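Local coordinates for putative uncharacterized protein TTHA1012 (Thermus thermophilus, PDB 2YZY) that is of uncharacterised function but has a LolA-like fold and may, as LolA does, carry lipoproteins or bind another lipid-like ligand, at residues L19-Q24 and F178-L183; A50-V55 and Q187-P192. All coordinates share one frame; numbering follows the deposited sequence.

Strand 169-180 and helix 185-188 follow each other in the chain, and the two contacts trace how this C-terminal part crosses the curved, mainly antiparallel strands of a LolA-like open barrel. In contact 1 its last strand residues pair edge to edge with the start of strand 23-30; in contact 2 the short helix and the turn after it lie across strand 52-59, two strands further along. The centres of the two contacts are about 13 Å apart. They meet directly where Trp23 CH2 packs 4.0 Å from Phe53 CE1, on the sheet face that Arg54 turns away from. A bound methylpentanediol, probably from the crystallisation liquor, has its nearest atom about 3 Å from the side chain of Gln24 in contact 1.

Contact 1 (L19-Q24 and F178-L183); sequences LSTPWQ and FKRTNL
A short antiparallel ladder joins the start of strand 23-30 to the end of strand 169-180 within the curved, mainly antiparallel strands of the LolA-like fold. Gln24 and Lys179 form a hydrogen-bonded pair: Gln24 N gives a bond of 2.9 Å to Lys179 O, and Lys179 N returns one to Gln24 O, both donors lying nearly along the C=O axis. Trp23 and Arg180 form the adjoining non-hydrogen-bonded pair. Beyond it Thr181 N reaches Pro22 O at 3.0 Å with a nearly straight N-H (170°), although the donor stands above the carbonyl plane.

Apolar packing gathers around Phe178, whose CG is anti to the backbone N (chi1 174°). Its CE1 corner lies 3.7 Å from Trp23 CE3, the two side chains crossing at about a right angle with their rings obliquely inclined. Leu19, just past helix 7-18, meets the same ring tip to tip, CD2 being 3.7 Å from Phe178 CZ. The Arg180 guanidinium passes near Leu19 to a salt bridge with Asp154 through NH2, which also bonds Asn18 O.

The Gln24 side chain, with CG between the backbone N and the carbonyl carbon, carries OE1 across Thr181 CG2 toward Leu183 CD2. A water gives a hydrogen to Gln24 OE1 at 2.6 Å and is also hydrogen-bonded to Thr181 OG1.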
loop_
_atom_site.group_PDB
_atom_site.type_symbol
_atom_site.label_atom_id
_atom_site.label_comp_id
_atom_site.label_asym_id
_atom_site.label_seq_id
_atom_site.Cartn_x
_atom_site.Cartn_y
_atom_site.Cartn_z
ATOM N N LEU A 19 10.665 2.719 -8.475
ATOM C CA LEU A 19 10.427 3.118 -7.091
ATOM C C LEU A 19 11.519 2.598 -6.162
ATOM O O LEU A 19 11.244 2.196 -5.029
ATOM C CB LEU A 19 9.067 2.601 -6.615
ATOM C CG LEU A 19 7.836 3.176 -7.322
ATOM C CD1 LEU A 19 6.578 2.533 -6.761
ATOM C CD2 LEU A 19 7.799 4.686 -7.136
ATOM N N SER A 20 12.757 2.613 -6.646
ATOM C CA SER A 20 13.894 2.138 -5.864
ATOM C C SER A 20 14.444 3.207 -4.918
ATOM O O SER A 20 15.288 2.918 -4.071
ATOM C CB SER A 20 15.003 1.647 -6.800
ATOM O OG SER A 20 15.452 2.686 -7.651
ATOM N N THR A 21 13.969 4.441 -5.069
ATOM C CA THR A 21 14.397 5.544 -4.211
ATOM C C THR A 21 13.250 5.853 -3.247
ATOM O O THR A 21 12.113 5.450 -3.483
ATOM C CB THR A 21 14.742 6.806 -5.033
ATOM O OG1 THR A 21 13.638 7.146 -5.879
ATOM C CG2 THR A 21 15.984 6.562 -5.887
ATOM N N PRO A 22 13.529 6.576 -2.151
ATOM C CA PRO A 22 12.478 6.898 -1.180
ATOM C C PRO A 22 11.273 7.646 -1.737
ATOM O O PRO A 22 11.398 8.525 -2.593
ATOM C CB PRO A 22 13.217 7.719 -0.122
ATOM C CG PRO A 22 14.621 7.219 -0.218
ATOM C CD PRO A 22 14.833 7.093 -1.701
ATOM N N TRP A 23 10.097 7.287 -1.237
ATOM C CA TRP A 23 8.872 7.936 -1.668
ATOM C C TRP A 23 7.804 7.825 -0.594
ATOM O O TRP A 23 7.923 7.036 0.343
ATOM C CB TRP A 23 8.360 7.322 -2.984
ATOM C CG TRP A 23 8.091 5.839 -2.933
ATOM C CD1 TRP A 23 8.959 4.831 -3.249
ATOM C CD2 TRP A 23 6.879 5.202 -2.503
ATOM N NE1 TRP A 23 8.365 3.607 -3.041
ATOM C CE2 TRP A 23 7.088 3.806 -2.581
ATOM C CE3 TRP A 23 5.637 5.677 -2.058
ATOM C CZ2 TRP A 23 6.104 2.878 -2.226
ATOM C CZ3 TRP A 23 4.656 4.754 -1.703
ATOM C CH2 TRP A 23 4.899 3.369 -1.790
ATOM N N GLN A 24 6.772 8.647 -0.727
ATOM C CA GLN A 24 5.657 8.628 0.199
ATOM C C GLN A 24 4.395 8.891 -0.597
ATOM O O GLN A 24 4.451 9.416 -1.718
ATOM C CB GLN A 24 5.848 9.652 1.333
ATOM C CG GLN A 24 6.195 11.072 0.926
ATOM C CD GLN A 24 6.662 11.904 2.120
ATOM O OE1 GLN A 24 7.565 11.503 2.850
ATOM N NE2 GLN A 24 6.048 13.060 2.320
ATOM N N PHE A 178 1.260 11.428 -4.201
ATOM C CA PHE A 178 2.535 10.721 -4.300
ATOM C C PHE A 178 3.663 11.731 -4.418
ATOM O O PHE A 178 3.510 12.773 -5.057
ATOM C CB PHE A 178 2.548 9.822 -5.541
ATOM C CG PHE A 178 3.877 9.156 -5.798
ATOM C CD1 PHE A 178 4.214 7.971 -5.155
ATOM C CD2 PHE A 178 4.796 9.726 -6.680
ATOM C CE1 PHE A 178 5.449 7.354 -5.383
ATOM C CE2 PHE A 178 6.031 9.121 -6.915
ATOM C CZ PHE A 178 6.358 7.932 -6.266
ATOM N N LYS A 179 4.802 11.406 -3.820
ATOM C CA LYS A 179 5.952 12.292 -3.864
ATOM C C LYS A 179 7.243 11.539 -3.593
ATOM O O LYS A 179 7.313 10.727 -2.671
ATOM C CB LYS A 179 5.780 13.400 -2.818
ATOM C CG LYS A 179 7.040 14.182 -2.488
ATOM C CD LYS A 179 6.801 15.113 -1.305
ATOM C CE LYS A 179 8.081 15.818 -0.883
ATOM N NZ LYS A 179 8.664 16.623 -1.988
ATOM N N ARG A 180 8.259 11.783 -4.415
ATOM C CA ARG A 180 9.553 11.167 -4.185
ATOM C C ARG A 180 10.195 12.085 -3.158
ATOM O O ARG A 180 10.020 13.304 -3.211
ATOM C CB ARG A 180 10.390 11.121 -5.468
ATOM C CG ARG A 180 9.932 10.047 -6.446
ATOM C CD ARG A 180 11.002 9.746 -7.483
ATOM N NE ARG A 180 10.662 8.578 -8.290
ATOM C CZ ARG A 180 9.672 8.540 -9.176
ATOM N NH1 ARG A 180 8.917 9.611 -9.379
ATOM N NH2 ARG A 180 9.434 7.427 -9.857
ATOM N N THR A 181 10.936 11.516 -2.219
ATOM C CA THR A 181 11.532 12.336 -1.181
ATOM C C THR A 181 12.746 11.646 -0.580
ATOM O O THR A 181 13.323 10.739 -1.179
ATOM C CB THR A 181 10.481 12.588 -0.078
ATOM O OG1 THR A 181 11.027 13.434 0.941
ATOM C CG2 THR A 181 10.038 11.262 0.535
ATOM N N ASN A 182 13.158 12.113 0.591
ATOM C CA ASN A 182 14.260 11.494 1.298
ATOM C C ASN A 182 13.717 11.146 2.673
ATOM O O ASN A 182 13.009 11.943 3.290
ATOM C CB ASN A 182 15.455 12.438 1.425
ATOM C CG ASN A 182 16.645 11.764 2.078
ATOM O OD1 ASN A 182 16.900 10.580 1.844
ATOM N ND2 ASN A 182 17.385 12.510 2.890
ATOM N N LEU A 183 14.036 9.950 3.146
ATOM C CA LEU A 183 13.561 9.496 4.444
ATOM C C LEU A 183 14.692 8.801 5.170
ATOM O O LEU A 183 15.639 8.317 4.539
ATOM C CB LEU A 183 12.391 8.527 4.260
ATOM C CG LEU A 183 11.163 9.087 3.541
ATOM C CD1 LEU A 183 10.267 7.942 3.076
ATOM C CD2 LEU A 183 10.404 10.029 4.473
HETATM O O HOH W 1 9.076 13.672 2.911
#

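Contact 2 (A50-V55 and Q187-P192); sequences ARLFRV and QLKRYP
Arg54 NH1 is gripped by two main-chain carbonyls, Arg190 O and Leu188 O, as the turn after helix 185-188 lies over strand 52-59 of the LolA-like sheet. The bond from Arg54 NH1 to Arg190 O is 2.8 Å long and nearly straight (168°), and it uses a lone pair in the carbonyl plane. That from Arg54 NH1 to Leu188 O measures 3.0 Å, with the donor well above the carbonyl plane. Both oxygens lie close to the guanidinium plane, so the pair of bonds fixes how the group is rotated. Arg54 gets there on a chain extended as far as NE, CG anti to the backbone N (chi1 -176°).

Over one face of this group lies a second guanidinium, that of Arg190, stacked with centres 3.9 Å apart and planes at 21°. The CG of Arg190 sits between the backbone N and the carbonyl carbon, and the chain, extended as far as NE, crosses that of Arg54 at about a right angle. Two like charges are thus brought together, a repulsion probably eased by Glu56, whose OE2 makes salt bridges to Arg54 NE and Arg190 NH2. Phe67 adds a cation-pi contact to Arg54.

Leucines pack the part nearer the start of the strand: Leu52 CB lies 4.3 Å from Leu188 CD1, and Leu188 also rests on Tyr45 and Leu47 of strand 39-47. The helix end in turn helps to position the stacked arginine, since Arg190 NH1 donates to Gln187 O at 2.8 Å, with that oxygen almost exactly in its guanidinium plane.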
loop_
_atom_site.group_PDB
_atom_site.type_symbol
_atom_site.label_atom_id
_atom_site.label_comp_id
_atom_site.label_asym_id
_atom_site.label_seq_id
_atom_site.Cartn_x
_atom_site.Cartn_y
_atom_site.Cartn_z
ATOM N N ALA A 50 16.789 0.525 2.548
ATOM C CA ALA A 50 16.866 0.021 3.915
ATOM C C ALA A 50 15.794 -1.033 4.176
ATOM O O ALA A 50 15.676 -1.551 5.287
ATOM C CB ALA A 50 16.713 1.176 4.906
ATOM N N ARG A 51 15.020 -1.352 3.142
ATOM C CA ARG A 51 13.943 -2.328 3.258
ATOM C C ARG A 51 12.990 -1.937 4.382
ATOM O O ARG A 51 12.548 -2.784 5.157
ATOM C CB ARG A 51 14.502 -3.732 3.519
ATOM C CG ARG A 51 15.226 -4.352 2.333
ATOM C CD ARG A 51 15.482 -5.836 2.574
ATOM N NE ARG A 51 16.071 -6.497 1.413
ATOM C CZ ARG A 51 17.292 -6.248 0.949
ATOM N NH1 ARG A 51 18.060 -5.348 1.548
ATOM N NH2 ARG A 51 17.744 -6.900 -0.114
ATOM N N LEU A 52 12.681 -0.647 4.460
ATOM C CA LEU A 52 11.780 -0.117 5.476
ATOM C C LEU A 52 10.517 0.437 4.832
ATOM O O LEU A 52 10.576 1.114 3.809
ATOM C CB LEU A 52 12.460 0.996 6.274
ATOM C CG LEU A 52 13.641 0.656 7.181
ATOM C CD1 LEU A 52 14.050 1.915 7.940
ATOM C CD2 LEU A 52 13.258 -0.446 8.159
ATOM N N PHE A 53 9.377 0.163 5.456
ATOM C CA PHE A 53 8.082 0.612 4.953
ATOM C C PHE A 53 7.246 1.012 6.171
ATOM O O PHE A 53 7.293 0.341 7.198
ATOM C CB PHE A 53 7.411 -0.551 4.217
ATOM C CG PHE A 53 6.258 -0.156 3.340
ATOM C CD1 PHE A 53 6.471 0.561 2.168
ATOM C CD2 PHE A 53 4.963 -0.562 3.653
ATOM C CE1 PHE A 53 5.412 0.864 1.317
ATOM C CE2 PHE A 53 3.897 -0.265 2.809
ATOM C CZ PHE A 53 4.121 0.447 1.639
ATOM N N ARG A 54 6.494 2.104 6.068
ATOM C CA ARG A 54 5.658 2.544 7.183
ATOM C C ARG A 54 4.310 3.016 6.665
ATOM O O ARG A 54 4.240 3.724 5.667
ATOM C CB ARG A 54 6.336 3.684 7.964
ATOM C CG ARG A 54 5.565 4.155 9.213
ATOM C CD ARG A 54 6.343 5.239 9.958
ATOM N NE ARG A 54 5.615 5.801 11.099
ATOM C CZ ARG A 54 5.961 5.632 12.372
ATOM N NH1 ARG A 54 7.026 4.903 12.692
ATOM N NH2 ARG A 54 5.261 6.224 13.331
ATOM N N VAL A 55 3.242 2.594 7.333
ATOM C CA VAL A 55 1.894 2.995 6.950
ATOM C C VAL A 55 1.255 3.632 8.177
ATOM O O VAL A 55 1.273 3.054 9.268
ATOM C CB VAL A 55 1.052 1.783 6.500
ATOM C CG1 VAL A 55 -0.352 2.243 6.110
ATOM C CG2 VAL A 55 1.741 1.080 5.328
ATOM N N GLN A 187 13.225 8.445 11.215
ATOM C CA GLN A 187 11.851 8.856 10.965
ATOM C C GLN A 187 10.909 7.658 10.907
ATOM O O GLN A 187 9.923 7.598 11.638
ATOM C CB GLN A 187 11.740 9.619 9.639
ATOM C CG GLN A 187 12.431 10.968 9.613
ATOM C CD GLN A 187 12.453 11.569 8.219
ATOM O OE1 GLN A 187 12.759 10.883 7.241
ATOM N NE2 GLN A 187 12.141 12.855 8.123
ATOM N N LEU A 188 11.221 6.695 10.046
ATOM C CA LEU A 188 10.344 5.542 9.869
ATOM C C LEU A 188 10.272 4.533 11.009
ATOM O O LEU A 188 9.292 3.787 11.113
ATOM C CB LEU A 188 10.687 4.836 8.554
ATOM C CG LEU A 188 10.663 5.750 7.323
ATOM C CD1 LEU A 188 10.773 4.895 6.069
ATOM C CD2 LEU A 188 9.382 6.576 7.287
ATOM N N LYS A 189 11.287 4.505 11.867
ATOM C CA LYS A 189 11.275 3.574 12.991
ATOM C C LYS A 189 10.909 4.233 14.316
ATOM O O LYS A 189 11.107 3.649 15.383
ATOM C CB LYS A 189 12.630 2.872 13.121
ATOM C CG LYS A 189 12.911 1.880 12.006
ATOM C CD LYS A 189 14.182 1.081 12.276
ATOM C CE LYS A 189 15.402 1.981 12.347
ATOM N NZ LYS A 189 16.656 1.217 12.612
ATOM N N ARG A 190 10.379 5.451 14.258
ATOM C CA ARG A 190 9.992 6.140 15.483
ATOM C C ARG A 190 8.763 5.465 16.082
ATOM O O ARG A 190 7.943 4.890 15.362
ATOM C CB ARG A 190 9.695 7.617 15.203
ATOM C CG ARG A 190 8.422 7.888 14.408
ATOM C CD ARG A 190 8.323 9.373 14.087
ATOM N NE ARG A 190 7.016 9.744 13.543
ATOM C CZ ARG A 190 6.588 9.438 12.320
ATOM N NH1 ARG A 190 7.361 8.754 11.486
ATOM N NH2 ARG A 190 5.371 9.813 11.938
ATOM N N TYR A 191 8.643 5.530 17.404
ATOM C CA TYR A 191 7.516 4.924 18.103
ATOM C C TYR A 191 7.316 5.601 19.456
ATOM O O TYR A 191 8.241 6.207 19.999
ATOM C CB TYR A 191 7.783 3.429 18.319
ATOM C CG TYR A 191 8.973 3.169 19.215
ATOM C CD1 TYR A 191 8.854 3.239 20.604
ATOM C CD2 TYR A 191 10.233 2.917 18.676
ATOM C CE1 TYR A 191 9.962 3.068 21.432
ATOM C CE2 TYR A 191 11.347 2.745 19.496
ATOM C CZ TYR A 191 11.204 2.824 20.871
ATOM O OH TYR A 191 12.305 2.665 21.685
ATOM N N PRO A 192 6.099 5.517 20.012
ATOM C CA PRO A 192 5.810 6.127 21.313
ATOM C C PRO A 192 6.632 5.410 22.376
ATOM O O PRO A 192 6.544 4.191 22.519
ATOM C CB PRO A 192 4.311 5.890 21.478
ATOM C CG PRO A 192 3.815 5.868 20.059
ATOM C CD PRO A 192 4.863 5.032 19.375
#